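Local coordinates for protein amidohydrolase (Brucella melitensis biovar Abortus, PDB 4F0L) that probably acts as a metal-dependent hydrolase of the amidohydrolase family, possibly as a deaminase, and carries a bound iron(III) ion, at residues R219-T222 / P223-D227. Numbering follows the deposited sequence.
Sequences RAVT and PDELD
Thr222 packs over one face of the Glu225 carboxylate, OG1 lying above CD; Val221 CA comes close to the carboxylate plane near OE1, and the remaining oxygen, Glu225 OE2, is hydrogen-bonded to His170 NE2. Thr222 N donates to Glu225 OE1 from above that plane (48° out of it) in a nearly straight bond of 2.8 Å. With CG beside its own backbone N (chi1 -66°), the glutamate, extended beyond CG, reaches back to the backbone N of the N-cap residue. Threonine suits the N-cap: chi1 of 71° turns OG1 toward the first turn, where it accepts from Glu225 N at 3.2 Å, and Thr222 O accepts from Leu226 N at 2.9 Å. A water accepts from Asp224 N, giving all three amides an acceptor. Pro223 suits the first helical position, where lacking an N-H forfeits no helical bond. Val221 CG1 rests 3.6 Å from Glu225 CB and 4.1 Å from Leu226 CB, an apolar flank continued by Leu226 against Trp263 and Leu264 of helix 260-267. The reciprocal Thr222 and Glu225 bonds form a capping box at the N-terminus of helix 223-229, after strand 210-215 in this amidohydrolase TIM-barrel domain.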
loop_
_atom_site.group_PDB
_atom_site.type_symbol
_atom_site.label_atom_id
_atom_site.label_comp_id
_atom_site.label_asym_id
_atom_site.label_seq_id
_atom_site.Cartn_x
_atom_site.Cartn_y
_atom_site.Cartn_z
ATOM N N ARG B 219 29.275 -0.198 10.148
ATOM C CA ARG B 219 29.901 -1.533 10.184
ATOM C C ARG B 219 30.932 -1.688 9.096
ATOM O O ARG B 219 31.928 -2.401 9.253
ATOM C CB ARG B 219 28.877 -2.647 9.883
ATOM C CG ARG B 219 27.866 -2.937 10.947
ATOM C CD ARG B 219 27.215 -4.273 10.609
ATOM N NE ARG B 219 26.024 -4.426 11.437
ATOM C CZ ARG B 219 26.006 -4.988 12.644
ATOM N NH1 ARG B 219 27.098 -5.545 13.180
ATOM N NH2 ARG B 219 24.865 -5.019 13.312
ATOM N N ALA B 220 30.633 -1.086 7.954
ATOM C CA ALA B 220 31.327 -1.397 6.723
ATOM C C ALA B 220 32.538 -0.495 6.529
ATOM O O ALA B 220 33.346 -0.736 5.638
ATOM C CB ALA B 220 30.379 -1.341 5.534
ATOM N N VAL B 221 32.687 0.510 7.385
ATOM C CA VAL B 221 33.708 1.530 7.203
ATOM C C VAL B 221 34.313 1.828 8.559
ATOM O O VAL B 221 33.580 1.871 9.554
ATOM C CB VAL B 221 33.078 2.810 6.595
ATOM C CG1 VAL B 221 34.149 3.843 6.291
ATOM C CG2 VAL B 221 32.293 2.515 5.308
ATOM N N THR B 222 35.636 2.008 8.623
ATOM C CA THR B 222 36.295 2.449 9.856
ATOM C C THR B 222 36.203 3.982 9.987
ATOM O O THR B 222 35.967 4.670 8.993
ATOM C CB THR B 222 37.805 2.077 9.920
ATOM O OG1 THR B 222 38.537 2.878 9.000
ATOM C CG2 THR B 222 38.063 0.610 9.590
ATOM N N PRO B 223 36.416 4.517 11.210
ATOM C CA PRO B 223 36.445 5.980 11.383
ATOM C C PRO B 223 37.437 6.723 10.477
ATOM O O PRO B 223 37.094 7.754 9.919
ATOM C CB PRO B 223 36.789 6.157 12.869
ATOM C CG PRO B 223 36.191 4.940 13.502
ATOM C CD PRO B 223 36.465 3.822 12.513
ATOM N N ASP B 224 38.639 6.186 10.298
ATOM C CA ASP B 224 39.634 6.809 9.412
ATOM C C ASP B 224 39.179 6.802 7.959
ATOM O O ASP B 224 39.363 7.781 7.231
ATOM C CB ASP B 224 40.998 6.086 9.526
ATOM C CG ASP B 224 41.660 6.291 10.884
ATOM O OD1 ASP B 224 41.170 7.119 11.675
ATOM O OD2 ASP B 224 42.706 5.657 11.158
ATOM N N GLU B 225 38.592 5.695 7.522
ATOM C CA GLU B 225 38.129 5.603 6.152
ATOM C C GLU B 225 36.967 6.575 5.939
ATOM O O GLU B 225 36.847 7.178 4.887
ATOM C CB GLU B 225 37.688 4.190 5.821
ATOM C CG GLU B 225 38.804 3.139 5.826
ATOM C CD GLU B 225 38.261 1.718 5.967
ATOM O OE1 GLU B 225 37.030 1.536 6.219
ATOM O OE2 GLU B 225 39.066 0.775 5.851
ATOM N N LEU B 226 36.122 6.721 6.954
ATOM C CA LEU B 226 35.003 7.625 6.887
ATOM C C LEU B 226 35.481 9.055 6.700
ATOM O O LEU B 226 34.915 9.804 5.880
ATOM C CB LEU B 226 34.152 7.484 8.151
ATOM C CG LEU B 226 32.856 8.254 8.260
ATOM C CD1 LEU B 226 31.939 7.815 7.132
ATOM C CD2 LEU B 226 32.216 8.027 9.620
ATOM N N ASP B 227 36.524 9.441 7.439
ATOM C CA ASP B 227 37.129 10.762 7.252
ATOM C C ASP B 227 37.606 10.992 5.817
ATOM O O ASP B 227 37.290 12.020 5.227
ATOM C CB ASP B 227 38.318 10.992 8.197
ATOM C CG ASP B 227 37.903 11.152 9.645
ATOM O OD1 ASP B 227 36.750 11.564 9.908
ATOM O OD2 ASP B 227 38.751 10.875 10.523
HETATM O O HOH W 1 39.428 3.986 11.869
#